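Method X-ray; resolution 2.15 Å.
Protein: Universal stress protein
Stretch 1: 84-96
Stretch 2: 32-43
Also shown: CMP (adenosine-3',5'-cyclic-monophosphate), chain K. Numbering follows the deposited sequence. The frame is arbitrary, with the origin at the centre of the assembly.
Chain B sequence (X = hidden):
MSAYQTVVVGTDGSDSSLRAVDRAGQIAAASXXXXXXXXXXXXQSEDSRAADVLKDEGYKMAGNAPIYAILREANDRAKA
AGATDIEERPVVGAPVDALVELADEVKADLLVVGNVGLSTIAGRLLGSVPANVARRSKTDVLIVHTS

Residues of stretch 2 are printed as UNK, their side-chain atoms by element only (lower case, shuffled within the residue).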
# COMPACT_ATOMS: atom_id res chain seq x y z
N THR B 84 17.30 -6.76 -6.64
CA THR B 84 18.28 -7.69 -7.14
C THR B 84 17.81 -9.14 -7.11
O THR B 84 18.42 -10.00 -7.74
CB THR B 84 19.57 -7.66 -6.28
OG1 THR B 84 19.21 -7.88 -4.91
CG2 THR B 84 20.32 -6.29 -6.41
N ASP B 85 16.76 -9.44 -6.35
CA ASP B 85 16.21 -10.77 -6.36
C ASP B 85 14.78 -10.78 -6.99
O ASP B 85 13.79 -10.68 -6.29
CB ASP B 85 16.16 -11.27 -4.93
CG ASP B 85 15.60 -12.66 -4.84
OD1 ASP B 85 15.40 -13.26 -5.91
OD2 ASP B 85 15.37 -13.15 -3.71
N ILE B 86 14.71 -10.96 -8.32
CA ILE B 86 13.47 -10.80 -9.11
C ILE B 86 13.08 -12.07 -9.84
O ILE B 86 13.90 -12.72 -10.49
CB ILE B 86 13.67 -9.70 -10.16
CG1 ILE B 86 14.14 -8.41 -9.48
CG2 ILE B 86 12.40 -9.47 -10.96
CD1 ILE B 86 14.78 -7.42 -10.42
N GLU B 87 11.81 -12.41 -9.75
CA GLU B 87 11.29 -13.63 -10.32
C GLU B 87 10.17 -13.16 -11.23
O GLU B 87 9.46 -12.24 -10.85
CB GLU B 87 10.76 -14.46 -9.18
CG GLU B 87 10.28 -15.86 -9.51
CD GLU B 87 9.87 -16.66 -8.27
OE1 GLU B 87 10.80 -17.13 -7.57
OE2 GLU B 87 8.64 -16.82 -7.98
N GLU B 88 10.04 -13.71 -12.45
CA GLU B 88 8.89 -13.35 -13.33
C GLU B 88 7.86 -14.51 -13.32
O GLU B 88 8.27 -15.70 -13.42
CB GLU B 88 9.37 -13.08 -14.74
CG GLU B 88 10.48 -12.07 -14.93
CD GLU B 88 11.04 -12.10 -16.33
OE1 GLU B 88 10.47 -12.78 -17.18
OE2 GLU B 88 12.05 -11.46 -16.64
N ARG B 89 6.57 -14.22 -13.15
CA ARG B 89 5.51 -15.26 -13.17
C ARG B 89 4.39 -14.94 -14.18
O ARG B 89 3.53 -14.14 -13.87
CB ARG B 89 4.84 -15.38 -11.80
CG ARG B 89 5.75 -15.60 -10.62
CD ARG B 89 6.37 -16.98 -10.60
NE ARG B 89 5.26 -17.91 -10.64
CZ ARG B 89 4.71 -18.54 -9.60
NH1 ARG B 89 5.25 -18.45 -8.38
NH2 ARG B 89 3.63 -19.29 -9.83
N PRO B 90 4.42 -15.54 -15.38
CA PRO B 90 3.28 -15.45 -16.28
C PRO B 90 2.19 -16.30 -15.69
O PRO B 90 2.41 -17.42 -15.48
CB PRO B 90 3.79 -16.11 -17.56
CG PRO B 90 4.97 -16.91 -17.16
CD PRO B 90 5.54 -16.32 -15.93
N VAL B 91 1.02 -15.75 -15.39
CA VAL B 91 -0.04 -16.50 -14.75
C VAL B 91 -1.27 -16.55 -15.64
O VAL B 91 -1.73 -15.52 -16.15
CB VAL B 91 -0.43 -15.89 -13.40
CG1 VAL B 91 -1.66 -16.63 -12.84
CG2 VAL B 91 0.73 -16.03 -12.47
N VAL B 92 -1.82 -17.75 -15.81
CA VAL B 92 -3.03 -17.94 -16.64
C VAL B 92 -4.24 -17.68 -15.78
O VAL B 92 -4.32 -18.19 -14.68
CB VAL B 92 -3.13 -19.34 -17.18
CG1 VAL B 92 -4.45 -19.50 -17.94
CG2 VAL B 92 -1.91 -19.61 -18.07
N GLY B 93 -5.13 -16.80 -16.24
CA GLY B 93 -6.31 -16.43 -15.47
C GLY B 93 -6.53 -14.90 -15.36
O GLY B 93 -5.87 -14.09 -16.03
N ALA B 94 -7.49 -14.53 -14.52
CA ALA B 94 -7.96 -13.16 -14.49
C ALA B 94 -7.05 -12.45 -13.50
O ALA B 94 -6.42 -13.09 -12.68
CB ALA B 94 -9.43 -13.09 -14.10
N PRO B 95 -6.95 -11.11 -13.60
CA PRO B 95 -5.96 -10.47 -12.81
C PRO B 95 -6.19 -10.63 -11.31
O PRO B 95 -5.19 -10.86 -10.57
CB PRO B 95 -6.06 -8.99 -13.22
CG PRO B 95 -6.77 -8.99 -14.51
CD PRO B 95 -7.52 -10.24 -14.65
N VAL B 96 -7.43 -10.42 -10.84
CA VAL B 96 -7.63 -10.41 -9.39
C VAL B 96 -7.27 -11.77 -8.73
O VAL B 96 -6.47 -11.89 -7.71
CB VAL B 96 -9.08 -9.98 -9.02
CG1 VAL B 96 -9.27 -10.07 -7.52
CG2 VAL B 96 -9.30 -8.56 -9.48
N UNK B 32 15.38 -5.58 1.36
CA UNK B 32 16.11 -6.74 0.94
C UNK B 32 15.20 -7.93 0.64
O UNK B 32 15.46 -9.02 1.10
n UNK B 32 18.99 -8.47 2.40
c UNK B 32 17.06 -7.10 2.07
o UNK B 32 18.75 -7.41 0.43
c UNK B 32 18.34 -7.68 1.56
N UNK B 33 14.10 -7.72 -0.10
CA UNK B 33 13.14 -8.79 -0.37
C UNK B 33 13.21 -9.38 -1.76
O UNK B 33 13.67 -8.76 -2.71
c UNK B 33 11.73 -8.33 -0.08
N UNK B 34 12.71 -10.60 -1.87
CA UNK B 34 12.42 -11.16 -3.16
C UNK B 34 11.24 -10.36 -3.78
O UNK B 34 10.21 -10.19 -3.14
c UNK B 34 11.68 -14.88 -4.00
n UNK B 34 11.45 -17.07 -5.28
c UNK B 34 11.08 -15.61 -5.20
c UNK B 34 12.03 -12.62 -2.97
c UNK B 34 11.73 -13.37 -4.26
N UNK B 35 11.43 -9.89 -5.01
CA UNK B 35 10.35 -9.40 -5.81
C UNK B 35 9.83 -10.41 -6.87
O UNK B 35 10.61 -10.98 -7.68
c UNK B 35 9.71 -7.47 -7.34
c UNK B 35 10.78 -8.16 -6.51
c UNK B 35 8.69 -6.79 -6.47
c UNK B 35 10.37 -6.41 -8.22
N UNK B 36 8.51 -10.59 -6.89
CA UNK B 36 7.84 -11.45 -7.86
C UNK B 36 6.99 -10.54 -8.75
O UNK B 36 6.08 -9.86 -8.27
c UNK B 36 7.28 -14.51 -5.47
c UNK B 36 7.03 -12.55 -7.14
c UNK B 36 6.32 -13.45 -8.15
c UNK B 36 7.96 -13.44 -6.32
N UNK B 37 7.33 -10.47 -10.02
CA UNK B 37 6.53 -9.71 -10.96
C UNK B 37 5.57 -10.68 -11.62
O UNK B 37 5.99 -11.68 -12.23
c UNK B 37 7.42 -9.02 -12.02
c UNK B 37 9.49 -7.50 -12.32
c UNK B 37 6.58 -8.13 -12.96
c UNK B 37 8.55 -8.21 -11.36
N UNK B 38 4.28 -10.40 -11.52
CA UNK B 38 3.25 -11.24 -12.10
C UNK B 38 2.42 -10.54 -13.19
O UNK B 38 2.07 -9.37 -13.06
c UNK B 38 2.33 -11.78 -11.00
N UNK B 39 2.14 -11.26 -14.26
CA UNK B 39 1.30 -10.76 -15.31
C UNK B 39 0.24 -11.83 -15.59
O UNK B 39 0.57 -13.00 -15.98
c UNK B 39 2.07 -10.48 -16.60
o UNK B 39 3.00 -9.43 -16.38
c UNK B 39 1.15 -10.06 -17.72
N UNK B 40 -1.01 -11.45 -15.37
CA UNK B 40 -2.11 -12.40 -15.59
C UNK B 40 -2.55 -12.25 -17.02
O UNK B 40 -2.61 -11.13 -17.52
c UNK B 40 -3.28 -12.10 -14.68
N UNK B 41 -2.89 -13.34 -17.66
CA UNK B 41 -3.44 -13.26 -19.02
C UNK B 41 -4.32 -14.52 -19.34
O UNK B 41 -4.13 -15.56 -18.75
c UNK B 41 -1.05 -16.43 -21.44
c UNK B 41 -1.52 -14.39 -20.20
o UNK B 41 0.54 -18.01 -20.67
c UNK B 41 -0.14 -16.81 -20.50
c UNK B 41 -2.29 -13.13 -20.04
c UNK B 41 -1.73 -15.22 -21.29
c UNK B 41 -0.60 -14.80 -19.26
c UNK B 41 0.08 -16.00 -19.40
N UNK B 42 -5.31 -14.35 -20.22
CA UNK B 42 -6.09 -15.46 -20.85
C UNK B 42 -5.47 -15.76 -22.24
O UNK B 42 -5.59 -14.95 -23.14
c UNK B 42 -9.41 -14.45 -17.77
c UNK B 42 -8.27 -14.34 -19.91
c UNK B 42 -9.79 -13.09 -17.87
c UNK B 42 -8.70 -13.00 -20.02
c UNK B 42 -7.55 -15.04 -21.08
c UNK B 42 -8.66 -15.05 -18.77
c UNK B 42 -9.43 -12.36 -18.99
N UNK B 43 -4.78 -16.89 -22.43
CA UNK B 43 -4.00 -17.09 -23.70
C UNK B 43 -4.82 -17.06 -25.00
O UNK B 43 -5.93 -17.60 -25.00
c UNK B 43 -4.85 -18.14 -21.65
c UNK B 43 -4.37 -19.19 -22.64
c UNK B 43 -3.40 -18.49 -23.54
P CMP K . -2.12 0.16 -13.01
O1P CMP K . -1.24 1.33 -12.59
O2P CMP K . -2.23 0.09 -14.46
O5' CMP K . -3.52 0.10 -12.27
C5' CMP K . -4.34 -1.09 -12.11
C4' CMP K . -3.41 -2.20 -11.71
O4' CMP K . -4.01 -3.48 -11.69
C3' CMP K . -2.25 -2.37 -12.62
O3' CMP K . -1.42 -1.22 -12.52
C2' CMP K . -1.67 -3.72 -12.16
O2' CMP K . -0.91 -3.63 -10.95
C1' CMP K . -2.99 -4.46 -11.88
N9 CMP K . -3.29 -5.27 -13.08
C8 CMP K . -4.16 -4.98 -14.07
N7 CMP K . -4.12 -5.91 -15.04
C5 CMP K . -3.23 -6.81 -14.67
C6 CMP K . -2.72 -8.08 -15.21
N6 CMP K . -3.19 -8.54 -16.37
N1 CMP K . -1.79 -8.75 -14.52
C2 CMP K . -1.30 -8.31 -13.36
N3 CMP K . -1.70 -7.15 -12.80
C4 CMP K . -2.65 -6.38 -13.40

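Position 32 carries two carbons, the second bearing one oxygen and one nitrogen. It makes no contact with stretch 1. This is Asn-32, whose positive phi of 55° closes a Schellman motif after a helix.

Position 33 has a single side-chain carbon, buried and directed away from stretch 1: Ala-33.

At position 34 four carbons run unbranched to a terminal nitrogen. The first carbon, CB, lies 3.5 Å from OD2 of Asp-85, and the nitrogen reaches the carboxylate of Glu-87. The residue is Lys-34, extended with all four chi angles t. Its NZ forms a salt bridge with Glu-87 OE1; the modelled 2.4 Å is very short, and OE1 is less surely placed.

Position 35 has four carbons forked at the second, one tip near Ile-86 on the same face of the sheet. It is Leu-35, with CD2 4.4 Å from Ile-86 CG1.

Position 36 also has four carbons, forked at the first, one arm two carbons long. On the face of Glu-87 and Arg-89, the short arm touches Arg-89 and the long arm Glu-87. This is Ile-36, with CG2 3.3 Å from Arg-89 CG and CD1 3.7 Å from Glu-87 OE2.

The same branching recurs at position 37, now on the face of Ile-86 and Glu-88, the long arm reaching Ile-86. Here Ile-37 places CD1 3.8 Å from Ile-86 CG2.

Position 38 has one carbon, 4.5 Å from Arg-89 CB through its own CB: Ala-38.

At position 39 the first carbon carries one oxygen and one carbon, all beyond contact range of stretch 1. This is Thr-39; its OG1 is hydrogen-bonded elsewhere in the structure.

Position 40 has one carbon, its CB 3.7 Å from Pro-95 CA and 3.5 Å from Gly-93 O. This is Ala-40, whose backbone reads the adenine of the cyclic AMP: its N donates to CMP N1 and its O accepts from CMP N6, both at 2.9 Å.

Position 41 has one carbon leading to a six-carbon ring that bears an oxygen and packs on Pro-90 and Val-92. In Tyr-41, CE1 lies 4.1 Å from Pro-90 CB, and CZ 4.1 Å from Val-92 CG2.

Position 42 has a similar ring without oxygen, near Gly-93 and Ala-94. Phe-42 starts away from stretch 1, but its ring returns, with CZ 3.8 Å from Ala-94 CB and Gly-93 O over one face.

At position 43 three carbons close onto the backbone nitrogen, one meeting Val-92: Pro-43, its CD 4.0 Å from Val-92 CG1.

The contact is a pair of parallel neighbouring strands. Eight backbone hydrogen bonds run from Leu-35 N to Asp-85 O (2.8 Å) through to Gly-93 N to Tyr-41 O (3.0 Å), with the odd-numbered residues of both stretches supplying donors and acceptors. Pro-90, which lacks an amide hydrogen, fits because the ladder draws on Arg-89 and Val-91 and asks no donor of position 90. Side chains pack on both faces, and the backbone of Ala-40 remains free to bind the nucleotide.

Stretch 2, residues 32-43: NAKLIIATAYFP
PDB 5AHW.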